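Local coordinates for ABC transporter periplasmic peptide-binding protein (Pseudoalteromonas, PDB 4QFO) that probably captures dipeptides in the periplasm and delivers them to an ABC transporter for import, and here holds a Met-Leu dipeptide, at residues Gly293-Asn298 with Ser428-Trp433; Asn289-Tyr294 with Ser382-Pro387; Ala255-Lys260 with Ser274-Arg279. All coordinates share one frame; numbering follows the deposited sequence.

Contact 1: Gly293-Asn298 with Ser428-Trp433; sequences GYWAFN and SVLLGW. With MET (methionine), chain C; LEU (leucine), chain D.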
loop_
_atom_site.group_PDB
_atom_site.type_symbol
_atom_site.label_atom_id
_atom_site.label_comp_id
_atom_site.label_asym_id
_atom_site.label_seq_id
_atom_site.Cartn_x
_atom_site.Cartn_y
_atom_site.Cartn_z
ATOM N N GLY A 293 0.937 11.716 -2.456
ATOM C CA GLY A 293 -0.114 12.159 -1.564
ATOM C C GLY A 293 -1.018 13.070 -2.369
ATOM O O GLY A 293 -0.530 13.857 -3.182
ATOM N N TYR A 294 -2.326 12.971 -2.159
ATOM C CA TYR A 294 -3.278 13.732 -2.975
ATOM C C TYR A 294 -4.505 14.227 -2.189
ATOM O O TYR A 294 -4.709 13.878 -1.014
ATOM C CB TYR A 294 -3.727 12.895 -4.195
ATOM C CG TYR A 294 -4.293 11.548 -3.811
ATOM C CD1 TYR A 294 -5.501 11.460 -3.128
ATOM C CD2 TYR A 294 -3.620 10.367 -4.105
ATOM C CE1 TYR A 294 -6.022 10.246 -2.751
ATOM C CE2 TYR A 294 -4.142 9.132 -3.723
ATOM C CZ TYR A 294 -5.343 9.088 -3.038
ATOM O OH TYR A 294 -5.904 7.893 -2.645
ATOM N N TRP A 295 -5.305 15.058 -2.850
ATOM C CA TRP A 295 -6.554 15.555 -2.307
ATOM C C TRP A 295 -7.633 15.030 -3.241
ATOM O O TRP A 295 -7.761 15.507 -4.365
ATOM C CB TRP A 295 -6.566 17.082 -2.308
ATOM C CG TRP A 295 -7.763 17.698 -1.614
ATOM C CD1 TRP A 295 -8.547 17.120 -0.661
ATOM C CD2 TRP A 295 -8.302 19.013 -1.828
ATOM N NE1 TRP A 295 -9.538 17.991 -0.259
ATOM C CE2 TRP A 295 -9.410 19.159 -0.962
ATOM C CE3 TRP A 295 -7.950 20.081 -2.658
ATOM C CZ2 TRP A 295 -10.167 20.332 -0.902
ATOM C CZ3 TRP A 295 -8.707 21.246 -2.596
ATOM C CH2 TRP A 295 -9.798 21.361 -1.722
ATOM N N ALA A 296 -8.382 14.027 -2.792
ATOM C CA ALA A 296 -9.404 13.403 -3.627
ATOM C C ALA A 296 -10.810 13.921 -3.317
ATOM O O ALA A 296 -11.177 14.101 -2.146
ATOM C CB ALA A 296 -9.359 11.900 -3.474
ATOM N N PHE A 297 -11.601 14.123 -4.366
ATOM C CA PHE A 297 -12.971 14.607 -4.215
ATOM C C PHE A 297 -13.967 13.477 -4.425
ATOM O O PHE A 297 -13.797 12.660 -5.329
ATOM C CB PHE A 297 -13.277 15.692 -5.240
ATOM C CG PHE A 297 -12.337 16.863 -5.206
ATOM C CD1 PHE A 297 -12.453 17.836 -4.231
ATOM C CD2 PHE A 297 -11.384 17.022 -6.189
ATOM C CE1 PHE A 297 -11.607 18.917 -4.213
ATOM C CE2 PHE A 297 -10.540 18.110 -6.181
ATOM C CZ PHE A 297 -10.646 19.055 -5.194
ATOM N N ASN A 298 -15.020 13.443 -3.610
ATOM C CA ASN A 298 -16.126 12.518 -3.843
ATOM C C ASN A 298 -16.929 13.007 -5.048
ATOM O O ASN A 298 -17.883 13.782 -4.896
ATOM C CB ASN A 298 -17.013 12.445 -2.602
ATOM C CG ASN A 298 -18.074 11.354 -2.696
ATOM O OD1 ASN A 298 -18.539 10.830 -1.679
ATOM N ND2 ASN A 298 -18.442 10.994 -3.912
ATOM N N SER A 428 -14.353 15.238 0.695
ATOM C CA SER A 428 -12.995 15.202 0.165
ATOM C C SER A 428 -12.035 14.621 1.210
ATOM O O SER A 428 -12.323 14.613 2.413
ATOM C CB SER A 428 -12.546 16.585 -0.283
ATOM O OG SER A 428 -12.166 17.397 0.812
ATOM N N VAL A 429 -10.909 14.107 0.750
ATOM C CA VAL A 429 -10.007 13.395 1.645
ATOM C C VAL A 429 -8.566 13.551 1.223
ATOM O O VAL A 429 -8.234 13.486 0.037
ATOM C CB VAL A 429 -10.347 11.874 1.729
ATOM C CG1 VAL A 429 -10.373 11.262 0.369
ATOM C CG2 VAL A 429 -9.342 11.132 2.631
ATOM N N LEU A 430 -7.699 13.726 2.214
ATOM C CA LEU A 430 -6.264 13.734 1.993
ATOM C C LEU A 430 -5.729 12.318 2.158
ATOM O O LEU A 430 -5.520 11.852 3.277
ATOM C CB LEU A 430 -5.574 14.674 2.981
ATOM C CG LEU A 430 -5.950 16.155 2.909
ATOM C CD1 LEU A 430 -5.352 16.915 4.081
ATOM C CD2 LEU A 430 -5.500 16.761 1.589
ATOM N N LEU A 431 -5.523 11.629 1.042
ATOM C CA LEU A 431 -5.003 10.268 1.076
ATOM C C LEU A 431 -3.781 10.133 0.176
ATOM O O LEU A 431 -3.143 11.127 -0.166
ATOM C CB LEU A 431 -6.083 9.267 0.666
ATOM C CG LEU A 431 -6.571 8.324 1.767
ATOM C CD1 LEU A 431 -7.585 7.335 1.217
ATOM C CD2 LEU A 431 -5.402 7.596 2.413
ATOM N N GLY A 432 -3.454 8.904 -0.203
ATOM C CA GLY A 432 -2.299 8.664 -1.046
ATOM C C GLY A 432 -1.990 7.201 -1.283
ATOM O O GLY A 432 -2.807 6.325 -1.005
ATOM N N TRP A 433 -0.796 6.942 -1.803
ATOM C CA TRP A 433 -0.376 5.596 -2.147
ATOM C C TRP A 433 1.142 5.517 -2.072
ATOM O O TRP A 433 1.833 6.350 -2.645
ATOM C CB TRP A 433 -0.871 5.249 -3.550
ATOM C CG TRP A 433 -0.695 3.816 -3.991
ATOM C CD1 TRP A 433 0.228 3.348 -4.879
ATOM C CD2 TRP A 433 -1.469 2.677 -3.585
ATOM N NE1 TRP A 433 0.078 1.997 -5.056
ATOM C CE2 TRP A 433 -0.952 1.557 -4.272
ATOM C CE3 TRP A 433 -2.537 2.492 -2.698
ATOM C CZ2 TRP A 433 -1.469 0.270 -4.106
ATOM C CZ3 TRP A 433 -3.062 1.219 -2.552
ATOM C CH2 TRP A 433 -2.525 0.123 -3.245
HETATM N N MET C . 0.093 0.400 -1.350
HETATM C CA MET C . -0.244 0.445 0.069
HETATM C C MET C . -0.727 1.813 0.515
HETATM O O MET C . -0.174 2.840 0.129
HETATM C CB MET C . 0.969 0.055 0.917
HETATM C CG MET C . 1.106 -1.445 1.089
HETATM S SD MET C . 2.746 -1.963 1.666
HETATM C CE MET C . 3.313 -0.505 2.534
HETATM N N LEU D . -1.754 1.817 1.351
HETATM C CA LEU D . -2.209 3.037 1.990
HETATM C C LEU D . -1.225 3.352 3.104
HETATM O O LEU D . -0.693 2.422 3.723
HETATM C CB LEU D . -3.598 2.821 2.585
HETATM C CG LEU D . -4.857 3.214 1.811
HETATM C CD1 LEU D . -4.645 3.172 0.317
HETATM C CD2 LEU D . -6.044 2.348 2.245
HETATM O OXT LEU D . -0.942 4.518 3.419
HETATM O O HOH W 1 -4.699 5.517 -2.808
#

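Contact 2: Asn289-Tyr294 with Ser382-Pro387; sequences NLNIGY and SRIYNP. With LEU (leucine), chain D.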
loop_
_atom_site.group_PDB
_atom_site.type_symbol
_atom_site.label_atom_id
_atom_site.label_comp_id
_atom_site.label_asym_id
_atom_site.label_seq_id
_atom_site.Cartn_x
_atom_site.Cartn_y
_atom_site.Cartn_z
ATOM N N ASN A 289 11.476 7.296 -2.721
ATOM C CA ASN A 289 10.406 6.310 -2.685
ATOM C C ASN A 289 9.293 6.682 -3.654
ATOM O O ASN A 289 8.971 7.859 -3.821
ATOM C CB ASN A 289 9.862 6.167 -1.250
ATOM C CG ASN A 289 8.692 5.197 -1.156
ATOM O OD1 ASN A 289 7.543 5.585 -1.356
ATOM N ND2 ASN A 289 8.984 3.929 -0.853
ATOM N N LEU A 290 8.733 5.677 -4.312
ATOM C CA LEU A 290 7.608 5.895 -5.210
ATOM C C LEU A 290 6.318 6.030 -4.382
ATOM O O LEU A 290 5.806 5.038 -3.847
ATOM C CB LEU A 290 7.475 4.724 -6.197
ATOM C CG LEU A 290 8.665 4.392 -7.119
ATOM C CD1 LEU A 290 8.477 3.030 -7.752
ATOM C CD2 LEU A 290 8.911 5.444 -8.199
ATOM N N ASN A 291 5.803 7.252 -4.264
ATOM C CA ASN A 291 4.522 7.486 -3.597
ATOM C C ASN A 291 3.898 8.740 -4.152
ATOM O O ASN A 291 4.544 9.460 -4.900
ATOM C CB ASN A 291 4.678 7.617 -2.066
ATOM C CG ASN A 291 5.584 8.768 -1.674
ATOM O OD1 ASN A 291 6.811 8.628 -1.672
ATOM N ND2 ASN A 291 4.992 9.917 -1.354
ATOM N N ILE A 292 2.644 8.986 -3.777
ATOM C CA ILE A 292 1.934 10.220 -4.089
ATOM C C ILE A 292 0.954 10.487 -2.957
ATOM O O ILE A 292 0.260 9.581 -2.515
ATOM C CB ILE A 292 1.153 10.135 -5.433
ATOM C CG1 ILE A 292 0.273 11.377 -5.647
ATOM C CG2 ILE A 292 0.267 8.866 -5.495
ATOM C CD1 ILE A 292 1.035 12.669 -6.021
ATOM N N GLY A 293 0.937 11.716 -2.456
ATOM C CA GLY A 293 -0.114 12.159 -1.564
ATOM C C GLY A 293 -1.018 13.070 -2.369
ATOM O O GLY A 293 -0.530 13.857 -3.182
ATOM N N TYR A 294 -2.326 12.971 -2.159
ATOM C CA TYR A 294 -3.278 13.732 -2.975
ATOM C C TYR A 294 -4.505 14.227 -2.189
ATOM O O TYR A 294 -4.709 13.878 -1.014
ATOM C CB TYR A 294 -3.727 12.895 -4.195
ATOM C CG TYR A 294 -4.293 11.548 -3.811
ATOM C CD1 TYR A 294 -5.501 11.460 -3.128
ATOM C CD2 TYR A 294 -3.620 10.367 -4.105
ATOM C CE1 TYR A 294 -6.022 10.246 -2.751
ATOM C CE2 TYR A 294 -4.142 9.132 -3.723
ATOM C CZ TYR A 294 -5.343 9.088 -3.038
ATOM O OH TYR A 294 -5.904 7.893 -2.645
ATOM N N SER A 382 0.911 9.544 10.292
ATOM C CA SER A 382 1.871 10.007 9.313
ATOM C C SER A 382 2.099 8.917 8.249
ATOM O O SER A 382 2.226 7.744 8.586
ATOM C CB SER A 382 3.163 10.362 10.051
ATOM O OG SER A 382 4.216 10.648 9.160
ATOM N N ARG A 383 2.091 9.292 6.968
ATOM C CA ARG A 383 2.423 8.341 5.892
ATOM C C ARG A 383 3.613 8.859 5.076
ATOM O O ARG A 383 3.982 10.022 5.174
ATOM C CB ARG A 383 1.244 8.077 4.938
ATOM C CG ARG A 383 -0.162 8.037 5.555
ATOM C CD ARG A 383 -0.324 6.937 6.596
ATOM N NE ARG A 383 -0.096 5.602 6.052
ATOM C CZ ARG A 383 0.683 4.685 6.627
ATOM N NH1 ARG A 383 1.328 4.969 7.765
ATOM N NH2 ARG A 383 0.813 3.483 6.069
ATOM N N ILE A 384 4.214 7.994 4.270
ATOM C CA ILE A 384 5.337 8.417 3.455
ATOM C C ILE A 384 4.900 9.577 2.574
ATOM O O ILE A 384 5.607 10.578 2.443
ATOM C CB ILE A 384 5.874 7.261 2.601
ATOM C CG1 ILE A 384 6.406 6.155 3.510
ATOM C CG2 ILE A 384 6.982 7.748 1.656
ATOM C CD1 ILE A 384 6.494 4.786 2.802
ATOM N N TYR A 385 3.704 9.463 2.011
ATOM C CA TYR A 385 3.236 10.451 1.057
ATOM C C TYR A 385 2.739 11.726 1.715
ATOM O O TYR A 385 2.528 12.731 1.040
ATOM C CB TYR A 385 2.167 9.856 0.131
ATOM C CG TYR A 385 1.096 9.035 0.819
ATOM C CD1 TYR A 385 -0.024 9.641 1.375
ATOM C CD2 TYR A 385 1.188 7.648 0.882
ATOM C CE1 TYR A 385 -1.015 8.895 1.982
ATOM C CE2 TYR A 385 0.208 6.888 1.491
ATOM C CZ TYR A 385 -0.894 7.525 2.045
ATOM O OH TYR A 385 -1.883 6.786 2.652
ATOM N N ASN A 386 2.575 11.690 3.036
ATOM C CA ASN A 386 1.996 12.817 3.776
ATOM C C ASN A 386 2.253 12.661 5.265
ATOM O O ASN A 386 1.565 11.901 5.942
ATOM C CB ASN A 386 0.484 12.957 3.521
ATOM C CG ASN A 386 -0.109 14.228 4.154
ATOM O OD1 ASN A 386 0.490 14.843 5.048
ATOM N ND2 ASN A 386 -1.286 14.624 3.682
ATOM N N PRO A 387 3.275 13.369 5.767
ATOM C CA PRO A 387 3.708 13.251 7.160
ATOM C C PRO A 387 2.728 13.872 8.157
ATOM O O PRO A 387 2.841 13.576 9.341
ATOM C CB PRO A 387 5.047 14.002 7.177
ATOM C CG PRO A 387 4.981 14.943 6.000
ATOM C CD PRO A 387 4.192 14.197 4.961
HETATM N N LEU D . -1.754 1.817 1.351
HETATM C CA LEU D . -2.209 3.037 1.990
HETATM C C LEU D . -1.225 3.352 3.104
HETATM O O LEU D . -0.693 2.422 3.723
HETATM C CB LEU D . -3.598 2.821 2.585
HETATM C CG LEU D . -4.857 3.214 1.811
HETATM C CD1 LEU D . -4.645 3.172 0.317
HETATM C CD2 LEU D . -6.044 2.348 2.245
HETATM O OXT LEU D . -0.942 4.518 3.419
HETATM O O HOH W 2 -2.526 13.362 1.139
#

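Contact 3: Ala255-Lys260 with Ser274-Arg279; sequences AKILTK and SILAQR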
loop_
_atom_site.group_PDB
_atom_site.type_symbol
_atom_site.label_atom_id
_atom_site.label_comp_id
_atom_site.label_asym_id
_atom_site.label_seq_id
_atom_site.Cartn_x
_atom_site.Cartn_y
_atom_site.Cartn_z
ATOM N N ALA A 255 9.191 9.599 21.676
ATOM C CA ALA A 255 9.603 9.464 23.072
ATOM C C ALA A 255 10.124 8.050 23.338
ATOM O O ALA A 255 11.120 7.867 24.032
ATOM C CB ALA A 255 8.464 9.809 24.008
ATOM N N LYS A 256 9.465 7.054 22.752
ATOM C CA LYS A 256 9.819 5.672 23.006
ATOM C C LYS A 256 11.142 5.246 22.385
ATOM O O LYS A 256 11.841 4.428 22.967
ATOM C CB LYS A 256 8.712 4.724 22.557
ATOM C CG LYS A 256 7.442 4.809 23.364
ATOM C CD LYS A 256 6.534 3.669 22.949
ATOM C CE LYS A 256 5.240 3.689 23.691
ATOM N NZ LYS A 256 4.414 2.553 23.229
ATOM N N ILE A 257 11.492 5.759 21.205
ATOM C CA ILE A 257 12.813 5.407 20.681
ATOM C C ILE A 257 13.912 6.123 21.459
ATOM O O ILE A 257 14.997 5.584 21.638
ATOM C CB ILE A 257 12.999 5.672 19.166
ATOM C CG1 ILE A 257 14.418 5.280 18.744
ATOM C CG2 ILE A 257 12.772 7.139 18.828
ATOM C CD1 ILE A 257 14.470 4.237 17.674
ATOM N N LEU A 258 13.632 7.340 21.908
ATOM C CA LEU A 258 14.628 8.111 22.656
ATOM C C LEU A 258 15.005 7.425 23.967
ATOM O O LEU A 258 16.172 7.404 24.341
ATOM C CB LEU A 258 14.142 9.538 22.924
ATOM C CG LEU A 258 14.144 10.455 21.696
ATOM C CD1 LEU A 258 13.565 11.810 22.039
ATOM C CD2 LEU A 258 15.542 10.603 21.111
ATOM N N THR A 259 14.010 6.867 24.657
ATOM C CA THR A 259 14.236 6.219 25.942
ATOM C C THR A 259 14.451 4.719 25.790
ATOM O O THR A 259 14.551 3.995 26.775
ATOM C CB THR A 259 13.077 6.489 26.927
ATOM O OG1 THR A 259 11.839 6.044 26.362
ATOM C CG2 THR A 259 12.979 7.984 27.250
ATOM N N LYS A 260 14.505 4.258 24.545
ATOM C CA LYS A 260 14.836 2.870 24.248
ATOM C C LYS A 260 13.774 1.843 24.644
ATOM O O LYS A 260 14.099 0.684 24.886
ATOM C CB LYS A 260 16.183 2.497 24.882
ATOM C CG LYS A 260 17.348 3.316 24.363
ATOM C CD LYS A 260 18.657 2.893 25.010
ATOM C CE LYS A 260 19.774 3.858 24.639
ATOM N NZ LYS A 260 19.346 5.283 24.781
ATOM N N SER A 274 14.800 16.731 13.716
ATOM C CA SER A 274 15.966 17.468 14.206
ATOM C C SER A 274 16.575 16.837 15.465
ATOM O O SER A 274 17.780 16.572 15.517
ATOM C CB SER A 274 15.599 18.927 14.472
ATOM O OG SER A 274 16.685 19.605 15.070
ATOM N N ILE A 275 15.740 16.595 16.473
ATOM C CA ILE A 275 16.198 15.934 17.698
ATOM C C ILE A 275 16.837 14.578 17.392
ATOM O O ILE A 275 17.901 14.257 17.919
ATOM C CB ILE A 275 15.050 15.745 18.718
ATOM C CG1 ILE A 275 14.428 17.092 19.079
ATOM C CG2 ILE A 275 15.557 15.062 19.971
ATOM C CD1 ILE A 275 13.520 17.673 17.988
ATOM N N LEU A 276 16.196 13.795 16.523
ATOM C CA LEU A 276 16.699 12.466 16.166
ATOM C C LEU A 276 18.021 12.498 15.397
ATOM O O LEU A 276 18.951 11.741 15.704
ATOM C CB LEU A 276 15.652 11.698 15.365
ATOM C CG LEU A 276 14.347 11.403 16.110
ATOM C CD1 LEU A 276 13.286 10.865 15.140
ATOM C CD2 LEU A 276 14.597 10.424 17.251
ATOM N N ALA A 277 18.102 13.371 14.395
ATOM C CA ALA A 277 19.339 13.546 13.631
ATOM C C ALA A 277 20.559 13.823 14.531
ATOM O O ALA A 277 21.653 13.331 14.267
ATOM C CB ALA A 277 19.174 14.664 12.589
ATOM N N GLN A 278 20.359 14.597 15.595
ATOM C CA GLN A 278 21.452 15.019 16.471
ATOM C C GLN A 278 22.083 13.895 17.279
ATOM O O GLN A 278 23.287 13.910 17.498
ATOM C CB GLN A 278 20.982 16.110 17.435
ATOM C CG GLN A 278 20.777 17.472 16.789
ATOM C CD GLN A 278 20.407 18.544 17.801
ATOM O OE1 GLN A 278 21.255 19.019 18.558
ATOM N NE2 GLN A 278 19.132 18.928 17.819
ATOM N N ARG A 279 21.269 12.944 17.736
ATOM C CA ARG A 279 21.749 11.858 18.593
ATOM C C ARG A 279 22.671 10.880 17.873
ATOM O O ARG A 279 22.401 10.457 16.745
ATOM C CB ARG A 279 20.580 11.075 19.185
ATOM C CG ARG A 279 19.302 11.861 19.330
ATOM C CD ARG A 279 18.972 12.062 20.782
ATOM N NE ARG A 279 19.531 11.000 21.611
ATOM C CZ ARG A 279 19.762 11.124 22.913
ATOM N NH1 ARG A 279 19.487 12.269 23.529
ATOM N NH2 ARG A 279 20.272 10.114 23.598
#

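Contact 1: Gly293-Asn298 with Ser428-Trp433
Tyr294 faces Leu431, and Ala296 faces Val429, as the hydrogen-bonded pairs of an antiparallel ladder whose Trp433 end borders the ligand cleft of this family 5 solute-binding protein. The bond from Tyr294 N to Leu431 O is short and nearly straight (2.8 Å, 173°), whereas the return bond from Leu431 N to Tyr294 O is weak. At the next such pair the exchange is more even, with Ala296 N to Val429 O and Val429 N to Ala296 O both 2.9 Å. Between them, CA-H...O contacts run from Leu430 CA to Tyr294 O and from Trp295 CA to Val429 O.

Two aromatic side chains reach over to the partner strand. With CG set between its backbone N and carbonyl carbon (chi1 55°), Tyr294 lays one ring face over the Leu431-Gly432 peptide, and its CE2 comes to 3.3 Å from Gly432 CA. Its hydroxyl shares a water with Gly432 O. On the other face of the ladder, Trp295 turns its indole edge to Val429 O and gives a weak bond from NE1 to Ser428 OG (2.9 Å), a hydroxyl that is also bonded to Ser375 O. Apolar contact is added by Trp295 CD1 against Leu430 CD2 (3.8 Å). Beyond the ladder, Trp433 presents a ring face to the N-terminal amino nitrogen of the bound dipeptide's methionine, which lies 3.2 Å from Trp433 CZ2.

Strand 500-513 pairs with the far side of strand 291-297, and strand 372-378 runs parallel to strand 428-434. Helix 389-401 packs on Trp295 and Leu430, while helix 307-315 packs on Trp295 and Phe297.

Contact 2: Asn289-Tyr294 with Ser382-Pro387
Tyr385 keeps its CB against the strand at Ile292 and Gly293 while a chi1 of 45°, with CG between the backbone N and the carbonyl carbon, carries its hydroxyl off to the bound leucine. Arg383, bent at chi2 and chi3 (both near -60°), curls back to the same place. Residues 383-386 form a type I beta turn, closed by backbone bonds between Arg383 and Asn386 in both directions. It lines the ligand cleft of this family 5 solute-binding protein, a member of the periplasmic binding protein clan.

Against the strand the packing is close. Tyr385 CB lies 3.3 Å from Ile292 O and 3.4 Å from Gly293 N, and Gly293, lacking a side chain, leaves room for the Tyr385 carbonyl, where a CB would clash. Asn291 crosses Tyr385 obliquely, its amide plane 37° from the ring, and Ile384 sets CG2 against the Asn291 side chain.

Within this turn, Arg383 and Tyr385 grip the C-terminal carboxylate of the dipeptide; Gly50 N and Thr48 O also bond to its leucine. OXT takes Tyr385 OH at 2.6 Å and Arg383 NE at 3.0 Å, with a weak third bond from Arg383 NH2, which also reaches the leucine O at 3.0 Å. Arg383 CB sits over the centre of the Tyr385 ring, and NH1 is held by Ser382 O and a salt bridge to Glu36. An alanine in place of Arg383 would probably leave the ligand carboxylate without its charged mate and Glu36 without its salt bridge. At the far end of the turn, one water accepts from Asn386 ND2 and donates to Tyr294 O, 3.1 Å from each.

Contact 3: Ala255-Lys260 with Ser274-Arg279
Leu258 and Leu276 meet through their CD2 methyls, 4.0 Å apart, at the inner side of a small helix-to-helix contact. Ile257 joins them there. Its CG2, set between the backbone N and the carbonyl carbon, approaches Leu276 CD2 to 4.1 Å, so that one methyl of Leu276 serves two residues of the opposite helix. This inner side is backed by strand 282-287, where Ile257 rests on Ile282 and Leu276 on Val284; Leu276 also touches Pro268.

The part around Ile275 is loose. Leu258 CD1 only grazes Ile275 CG2, at 4.3 Å, and Ile275 is itself exposed. Here the last turns of helices 250-258 and 273-278 lie beside each other, with strand 264-266 between them in the chain and strand 282-287 following. The first helix finishes in a Schellman motif, Lys260 taking a positive phi of 70°. In the same last turn the Ala255 carbonyl accepts from both Thr259 N and Thr259 OG1 (3.0 Å from OG1 to Ala255 O), the two donors coming from opposite faces of its plane.

Arg279, just past the second helix, is also on the solvent side, yet the aliphatic part of its side chain makes the closest approach of the contact. The chain is bent at chi2 and chi3, and its CD packs 3.7 Å from Leu258 CD2. Its guanidinium goes on to Asp281, with a salt bridge from NH2 to OD2. Lys260 NZ makes a long, weak ion pair with the same carboxylate, and comes no nearer than 5.1 Å to Arg279 NH2.

In the fold
Contacts 1 and 2 are buried near the middle of the chain and share strand 291-297. In contact 1 the strand pairs with 428-433 through a backbone ladder; in contact 2 it serves as a wall for the turn 382-387, with side-chain packing and a bridging water. The two touch directly, Trp433 N lying 2.9 Å from Ile292 O in a probable hydrogen bond, and both border the bound ligand: Trp433 beside the methionine amino end, Arg383 and Tyr385 at the leucine carboxylate. Contact 3 lies about 22 Å from contact 2, centre to centre, at the partly exposed periphery. It joins two helix ends through methyl groups with charged residues at its rim.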